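Local coordinates for methyl-accepting chemotaxis protein, putative (Geobacter sulfurreducens, PDB 3OOV) that probably takes part in chemotactic signalling, contributing a GAF domain of the kind that senses small ligands or relays signals in bacterial receptors, at residues V75-C79 against F115-P119. Residues are numbered along the deposited sequence; the frame is centred on the assembly and turned at random.
Sequences VITKC and FVICP
Ile117 rises from its strand into the hollow between Val75, Ile76 and Cys79, a worked example of how a GAF domain seats a short helix on its antiparallel sheet. Helix 74-82 lies on one face of that sheet, and the long helix 143-167 packs against the other, where Val116 and Cys118 point. The axes of segments 75-79 and 115-119 run in roughly the same direction, 31° apart, and come as close as 8.3 Å, so the same helical face meets the alternate residues Phe115, Ile117 and Pro119 in turn.

The two branches of Ile117 divide the hollow. CG2 fits against the Cys79 side chain, 3.5 Å from both its CB and its SG. The CG1 arm turns at chi2 (-67°), so that CD1 rather than CG1 is the atom nearest Ile76, 3.9 Å from its CG1, the two side chains crossing at about a right angle. Val129 and Ala131 of the neighbouring strand 125-133 help to enclose this apolar patch.

At the start of the helix segment, Val75 advances a single methyl on Phe115 from the opposing direction. CG1 meets the ring obliquely, 3.4 Å from CE1, while the same methyl stands 4.3 Å from Ile117 CG1. A glycerol molecule, probably from the crystallisation liquor, lies close to the Phe115 side chain.

Farther along, the Cys79 thiol fills the dip where the strand reaches its proline. SG, trans to the Cys79 backbone N (chi1 177°), extends over the Cys118-Pro119 peptide, resting 3.4 Å from Pro119 N and 3.7 Å from Pro119 CD.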
ATOM      1  N   VAL A  75       7.103 -10.177  -4.550  1.00 15.45           N
ATOM      2  CA  VAL A  75       6.196  -9.130  -4.187  1.00 16.20           C
ATOM      3  C   VAL A  75       4.985  -9.082  -5.128  1.00 15.63           C
ATOM      4  O   VAL A  75       3.987  -8.476  -4.832  1.00 15.67           O
ATOM      5  CB  VAL A  75       6.941  -7.752  -4.157  1.00 17.97           C
ATOM      6  CG1 VAL A  75       7.486  -7.390  -5.555  1.00 17.54           C
ATOM      7  CG2 VAL A  75       6.010  -6.677  -3.676  1.00 21.50           C
ATOM      8  N   ILE A  76       5.091  -9.674  -6.316  1.00 16.08           N
ATOM      9  CA  ILE A  76       3.916  -9.773  -7.153  1.00 15.88           C
ATOM     10  C   ILE A  76       2.863 -10.668  -6.501  1.00 15.23           C
ATOM     11  O   ILE A  76       1.687 -10.322  -6.426  1.00 14.65           O
ATOM     12  CB  ILE A  76       4.256 -10.279  -8.582  1.00 16.67           C
ATOM     13  CG1 ILE A  76       5.019  -9.171  -9.339  1.00 17.25           C
ATOM     14  CG2 ILE A  76       2.968 -10.644  -9.348  1.00 17.16           C
ATOM     15  CD1 ILE A  76       5.731  -9.628 -10.597  1.00 13.08           C
ATOM     16  N   THR A  77       3.294 -11.822  -6.041  1.00 15.45           N
ATOM     17  CA  THR A  77       2.392 -12.683  -5.275  1.00 16.60           C
ATOM     18  C   THR A  77       1.828 -11.979  -4.029  1.00 15.86           C
ATOM     19  O   THR A  77       0.631 -12.154  -3.690  1.00 16.33           O
ATOM     20  CB  THR A  77       3.173 -13.939  -4.833  1.00 15.98           C
ATOM     21  OG1 THR A  77       3.550 -14.615  -6.018  1.00 14.42           O
ATOM     22  CG2 THR A  77       2.295 -14.902  -3.940  1.00 16.96           C
ATOM     23  N   LYS A  78       2.668 -11.215  -3.325  1.00 15.51           N
ATOM     24  CA  LYS A  78       2.146 -10.506  -2.119  1.00 16.06           C
ATOM     25  C   LYS A  78       1.142  -9.495  -2.467  1.00 16.12           C
ATOM     26  O   LYS A  78       0.145  -9.349  -1.721  1.00 16.96           O
ATOM     27  CB  LYS A  78       3.245  -9.881  -1.279  1.00 16.05           C
ATOM     28  CG  LYS A  78       4.014 -10.908  -0.489  1.00 17.60           C
ATOM     29  CD  LYS A  78       5.494 -10.574  -0.395  1.00 26.16           C
ATOM     30  CE  LYS A  78       5.694  -9.431   0.560  1.00 28.44           C
ATOM     31  NZ  LYS A  78       5.129  -9.854   1.937  1.00 36.01           N
ATOM     32  N   CYS A  79       1.390  -8.731  -3.556  1.00 15.07           N
ATOM     33  CA  CYS A  79       0.370  -7.794  -4.038  1.00 15.27           C
ATOM     34  C   CYS A  79      -0.993  -8.506  -4.266  1.00 15.51           C
ATOM     35  O   CYS A  79      -2.094  -8.002  -3.870  1.00 13.90           O
ATOM     36  CB  CYS A  79       0.798  -7.161  -5.387  1.00 15.59           C
ATOM     37  SG  CYS A  79      -0.442  -6.058  -6.070  1.00 17.45           S
ATOM     38  N   PHE A 115       9.838  -0.454  -8.801  1.00 16.20           N
ATOM     39  CA  PHE A 115       8.561  -0.623  -9.453  1.00 15.82           C
ATOM     40  C   PHE A 115       7.409  -0.415  -8.505  1.00 14.32           C
ATOM     41  O   PHE A 115       7.590  -0.439  -7.285  1.00 14.33           O
ATOM     42  CB  PHE A 115       8.462  -2.060 -10.019  1.00 16.67           C
ATOM     43  CG  PHE A 115       8.804  -3.119  -8.990  1.00 17.47           C
ATOM     44  CD1 PHE A 115       7.864  -3.492  -8.026  1.00 17.47           C
ATOM     45  CD2 PHE A 115      10.090  -3.636  -8.911  1.00 16.25           C
ATOM     46  CE1 PHE A 115       8.214  -4.447  -7.057  1.00 14.55           C
ATOM     47  CE2 PHE A 115      10.472  -4.559  -7.930  1.00 17.84           C
ATOM     48  CZ  PHE A 115       9.509  -4.960  -6.983  1.00 17.11           C
ATOM     49  N   VAL A 116       6.233  -0.313  -9.087  1.00 12.56           N
ATOM     50  CA  VAL A 116       4.933  -0.432  -8.379  1.00 11.97           C
ATOM     51  C   VAL A 116       4.140  -1.620  -8.901  1.00 12.88           C
ATOM     52  O   VAL A 116       4.005  -1.836 -10.175  1.00 12.70           O
ATOM     53  CB  VAL A 116       4.090   0.816  -8.720  1.00 13.34           C
ATOM     54  CG1 VAL A 116       2.604   0.652  -8.310  1.00 14.38           C
ATOM     55  CG2 VAL A 116       4.743   2.126  -8.026  1.00 10.72           C
ATOM     56  N   ILE A 117       3.613  -2.401  -7.967  1.00 13.33           N
ATOM     57  CA  ILE A 117       2.629  -3.484  -8.301  1.00 13.08           C
ATOM     58  C   ILE A 117       1.301  -3.088  -7.674  1.00 13.96           C
ATOM     59  O   ILE A 117       1.224  -2.742  -6.480  1.00 12.46           O
ATOM     60  CB  ILE A 117       2.994  -4.853  -7.721  1.00 11.91           C
ATOM     61  CG1 ILE A 117       4.518  -5.132  -7.698  1.00 12.83           C
ATOM     62  CG2 ILE A 117       2.113  -5.950  -8.403  1.00 10.25           C
ATOM     63  CD1 ILE A 117       5.207  -5.275  -9.182  1.00 10.56           C
ATOM     64  N   CYS A 118       0.262  -3.173  -8.482  1.00 14.04           N
ATOM     65  CA  CYS A 118      -1.048  -2.684  -8.115  1.00 14.75           C
ATOM     66  C   CYS A 118      -2.069  -3.804  -8.452  1.00 14.55           C
ATOM     67  O   CYS A 118      -2.030  -4.339  -9.538  1.00 16.19           O
ATOM     68  CB  CYS A 118      -1.341  -1.400  -8.861  1.00 12.53           C
ATOM     69  SG  CYS A 118      -3.050  -0.889  -8.632  1.00 19.26           S
ATOM     70  N   PRO A 119      -2.902  -4.209  -7.493  1.00 15.18           N
ATOM     71  CA  PRO A 119      -3.793  -5.366  -7.725  1.00 14.92           C
ATOM     72  C   PRO A 119      -4.953  -4.910  -8.598  1.00 16.21           C
ATOM     73  O   PRO A 119      -5.310  -3.737  -8.557  1.00 16.06           O
ATOM     74  CB  PRO A 119      -4.306  -5.707  -6.316  1.00 15.09           C
ATOM     75  CG  PRO A 119      -4.352  -4.270  -5.580  1.00 14.41           C
ATOM     76  CD  PRO A 119      -3.123  -3.557  -6.175  1.00 15.73           C
TER